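Local coordinates for protein HAD hydrolase, family IA, variant 3 (Entamoeba histolytica, PDB 6W04) that is probably a magnesium-dependent hydrolase of the haloacid dehalogenase (HAD) superfamily, its natural substrate not established, at residues Leu5-Gly10 with Phe167-Ser172. Sequence-based numbering, arbitrary orientation.
With MG (magnesium ion), chain B; SO4 (sulfate ion), chain D.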
ATOM      1  N   LEU A   5      -8.285   6.463  -5.184  1.00 34.13           N
ATOM      2  CA  LEU A   5      -7.897   5.082  -4.905  1.00 33.57           C
ATOM      3  C   LEU A   5      -6.742   5.134  -3.917  1.00 35.89           C
ATOM      4  O   LEU A   5      -5.667   5.643  -4.252  1.00 33.47           O
ATOM      5  CB  LEU A   5      -7.504   4.358  -6.197  1.00 35.16           C
ATOM      6  CG  LEU A   5      -8.480   4.614  -7.361  1.00 41.85           C
ATOM      7  CD1 LEU A   5      -8.009   3.939  -8.668  1.00 37.78           C
ATOM      8  CD2 LEU A   5      -9.908   4.171  -6.970  1.00 40.77           C
ATOM      9  N   PHE A   6      -6.969   4.655  -2.689  1.00 30.09           N
ATOM     10  CA  PHE A   6      -5.921   4.641  -1.667  1.00 34.52           C
ATOM     11  C   PHE A   6      -5.180   3.305  -1.630  1.00 30.78           C
ATOM     12  O   PHE A   6      -5.794   2.251  -1.407  1.00 29.35           O
ATOM     13  CB  PHE A   6      -6.486   4.870  -0.265  1.00 33.01           C
ATOM     14  CG  PHE A   6      -7.171   6.203  -0.056  1.00 28.40           C
ATOM     15  CD1 PHE A   6      -6.459   7.286   0.437  1.00 31.92           C
ATOM     16  CD2 PHE A   6      -8.540   6.328  -0.243  1.00 33.67           C
ATOM     17  CE1 PHE A   6      -7.094   8.511   0.692  1.00 34.85           C
ATOM     18  CE2 PHE A   6      -9.183   7.554  -0.016  1.00 39.32           C
ATOM     19  CZ  PHE A   6      -8.463   8.631   0.459  1.00 37.25           C
ATOM     20  N   ASP A   7      -3.856   3.363  -1.738  1.00 27.57           N
ATOM     21  CA  ASP A   7      -3.033   2.252  -1.261  1.00 29.04           C
ATOM     22  C   ASP A   7      -3.151   2.170   0.250  1.00 32.35           C
ATOM     23  O   ASP A   7      -3.492   3.154   0.908  1.00 30.73           O
ATOM     24  CB  ASP A   7      -1.578   2.472  -1.655  1.00 24.95           C
ATOM     25  CG  ASP A   7      -0.664   1.367  -1.187  1.00 35.70           C
ATOM     26  OD1 ASP A   7      -1.003   0.181  -1.388  1.00 31.60           O
ATOM     27  OD2 ASP A   7       0.410   1.693  -0.642  1.00 34.18           O
ATOM     28  N   PHE A   8      -2.863   1.004   0.828  1.00 28.02           N
ATOM     29  CA  PHE A   8      -3.026   0.877   2.273  1.00 27.79           C
ATOM     30  C   PHE A   8      -1.690   0.870   3.010  1.00 29.84           C
ATOM     31  O   PHE A   8      -1.381   1.842   3.711  1.00 28.61           O
ATOM     32  CB  PHE A   8      -3.878  -0.334   2.626  1.00 28.38           C
ATOM     33  CG  PHE A   8      -4.345  -0.307   4.052  1.00 29.55           C
ATOM     34  CD1 PHE A   8      -5.459   0.441   4.411  1.00 30.40           C
ATOM     35  CD2 PHE A   8      -3.616  -0.943   5.043  1.00 30.51           C
ATOM     36  CE1 PHE A   8      -5.873   0.513   5.729  1.00 31.88           C
ATOM     37  CE2 PHE A   8      -4.030  -0.890   6.362  1.00 33.64           C
ATOM     38  CZ  PHE A   8      -5.155  -0.156   6.702  1.00 31.30           C
ATOM     39  N   ASN A   9      -0.874  -0.182   2.864  1.00 29.57           N
ATOM     40  CA  ASN A   9       0.387  -0.279   3.598  1.00 27.50           C
ATOM     41  C   ASN A   9       1.356   0.818   3.177  1.00 28.73           C
ATOM     42  O   ASN A   9       1.664   0.971   1.994  1.00 29.86           O
ATOM     43  CB  ASN A   9       1.022  -1.647   3.351  1.00 29.11           C
ATOM     44  CG  ASN A   9       0.089  -2.775   3.718  1.00 40.31           C
ATOM     45  OD1 ASN A   9      -0.542  -3.400   2.856  1.00 39.40           O
ATOM     46  ND2 ASN A   9      -0.044  -3.011   5.013  1.00 35.80           N
ATOM     47  N   GLY A  10       1.858   1.567   4.155  1.00 31.24           N
ATOM     48  CA  GLY A  10       2.793   2.647   3.888  1.00 30.89           C
ATOM     49  C   GLY A  10       2.133   3.932   3.449  1.00 35.61           C
ATOM     50  O   GLY A  10       2.801   4.963   3.390  1.00 32.47           O
ATOM     51  N   PHE A 167      -3.167   7.552  -4.255  1.00 30.93           N
ATOM     52  CA  PHE A 167      -2.180   7.839  -3.216  1.00 31.55           C
ATOM     53  C   PHE A 167      -1.317   6.595  -3.030  1.00 34.93           C
ATOM     54  O   PHE A 167      -1.845   5.507  -2.798  1.00 33.22           O
ATOM     55  CB  PHE A 167      -2.850   8.200  -1.889  1.00 28.67           C
ATOM     56  CG  PHE A 167      -3.515   9.573  -1.885  1.00 32.48           C
ATOM     57  CD1 PHE A 167      -4.891   9.694  -1.970  1.00 35.00           C
ATOM     58  CD2 PHE A 167      -2.754  10.719  -1.752  1.00 32.12           C
ATOM     59  CE1 PHE A 167      -5.512  10.948  -1.931  1.00 34.73           C
ATOM     60  CE2 PHE A 167      -3.349  11.983  -1.730  1.00 35.96           C
ATOM     61  CZ  PHE A 167      -4.734  12.090  -1.820  1.00 46.82           C
ATOM     62  N   GLU A 168      -0.003   6.756  -3.134  1.00 31.96           N
ATOM     63  CA  GLU A 168       0.894   5.608  -3.121  1.00 30.17           C
ATOM     64  C   GLU A 168       2.190   6.018  -2.439  1.00 34.71           C
ATOM     65  O   GLU A 168       2.534   7.201  -2.410  1.00 35.15           O
ATOM     66  CB  GLU A 168       1.172   5.112  -4.545  1.00 31.07           C
ATOM     67  CG  GLU A 168       0.316   3.967  -4.979  1.00 26.30           C
ATOM     68  CD  GLU A 168       0.773   2.662  -4.356  1.00 39.16           C
ATOM     69  OE1 GLU A 168       1.724   2.687  -3.521  1.00 34.00           O
ATOM     70  OE2 GLU A 168       0.185   1.616  -4.713  1.00 32.20           O
ATOM     71  N   ASP A 169       2.919   5.023  -1.899  1.00 30.25           N
ATOM     72  CA  ASP A 169       4.143   5.297  -1.139  1.00 31.45           C
ATOM     73  C   ASP A 169       5.395   4.634  -1.698  1.00 33.97           C
ATOM     74  O   ASP A 169       6.484   4.856  -1.151  1.00 35.73           O
ATOM     75  CB  ASP A 169       3.989   4.865   0.328  1.00 26.13           C
ATOM     76  CG  ASP A 169       3.897   3.357   0.494  1.00 29.57           C
ATOM     77  OD1 ASP A 169       4.745   2.772   1.208  1.00 31.29           O
ATOM     78  OD2 ASP A 169       2.958   2.757  -0.078  1.00 33.40           O
ATOM     79  N   THR A 170       5.285   3.827  -2.754  1.00 30.42           N
ATOM     80  CA  THR A 170       6.436   3.114  -3.288  1.00 30.24           C
ATOM     81  C   THR A 170       6.606   3.380  -4.774  1.00 30.40           C
ATOM     82  O   THR A 170       5.673   3.793  -5.471  1.00 28.70           O
ATOM     83  CB  THR A 170       6.310   1.598  -3.103  1.00 34.07           C
ATOM     84  OG1 THR A 170       5.173   1.145  -3.852  1.00 32.82           O
ATOM     85  CG2 THR A 170       6.143   1.249  -1.614  1.00 32.38           C
ATOM     86  N   ILE A 171       7.816   3.074  -5.248  1.00 31.87           N
ATOM     87  CA  ILE A 171       8.132   3.182  -6.667  1.00 31.22           C
ATOM     88  C   ILE A 171       7.199   2.297  -7.492  1.00 32.30           C
ATOM     89  O   ILE A 171       6.569   2.753  -8.450  1.00 31.38           O
ATOM     90  CB  ILE A 171       9.612   2.829  -6.894  1.00 32.26           C
ATOM     91  CG1 ILE A 171      10.486   3.871  -6.192  1.00 33.62           C
ATOM     92  CG2 ILE A 171       9.945   2.691  -8.403  1.00 35.39           C
ATOM     93  CD1 ILE A 171      11.957   3.484  -6.113  1.00 40.49           C
ATOM     94  N   SER A 172       7.092   1.016  -7.123  0.64 30.38           N
ATOM     95  CA  SER A 172       6.276   0.109  -7.928  0.64 27.67           C
ATOM     96  C   SER A 172       4.807   0.519  -7.906  0.64 29.27           C
ATOM     97  O   SER A 172       4.102   0.391  -8.915  0.64 32.95           O
ATOM     98  CB  SER A 172       6.447  -1.336  -7.449  0.64 29.74           C
ATOM     99  OG  SER A 172       7.658  -1.886  -7.935  0.64 30.64           O
TER
HETATM  100 MG    MG B 301       2.175   0.821  -0.050  1.00 28.64          MG
HETATM  101  S   SO4 D 303       4.736  -2.664  -3.731  0.83 81.01           S
HETATM  102  O1  SO4 D 303       6.049  -2.530  -3.102  0.83 86.66           O
HETATM  103  O2  SO4 D 303       4.001  -1.409  -3.600  0.83 69.12           O
HETATM  104  O3  SO4 D 303       3.986  -3.747  -3.111  0.83 89.62           O
HETATM  105  O4  SO4 D 303       4.917  -3.006  -5.134  0.83 88.74           O
HETATM  106  O   HOH W   1       2.505   0.659  -2.152  1.00 29.29           O
HETATM  107  O   HOH W   2       4.127   0.220   0.781  1.00 30.53           O
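Asp7 and Asp169 share a magnesium ion, each through one carboxylate oxygen: Asp7 OD2 and Asp169 OD2 both lie 2.1 Å from the metal. Asp7 OD2 and Asp169 OD2 are 2.8 Å apart, a spacing that the cation between the nearly coplanar carboxylates makes tolerable; Thr11 OG1 hydrogen-bonds both. A chi1 of 180° puts Asp7 CG anti to the backbone N. Asn9 contributes its backbone O, leaving its side chain to bond Asp15 and Ser111; waters 1 and 2 are further ligands. Gly10, at a positive phi of 82° that suits glycine, has no CB to run into Asp169 OD1, 3.3 Å from Gly10 CA. In the second shell, Glu168 stacks its carboxylate over that of Asp7; Glu168 OE1 accepts from water 1 (2.6 Å) and Asp169 N, OE2 bonds Tyr150 OH, and Lys144 NZ forms salt bridges to Glu168 OE2 and Asp7 OD1. Behind, parallel strands 3-7 and 164-168 are joined by hydrogen bonds from Phe167 N to Leu5 O and Asp7 N to Phe167 O. Acids ending adjacent central strands are the HAD hallmark; by family analogy, Asp7 is probably the nucleophile. Thr170 OG1 donates to a sulfate, probably from the crystallisation liquor, which may mark a phosphate's place, its charge offset by magnesium.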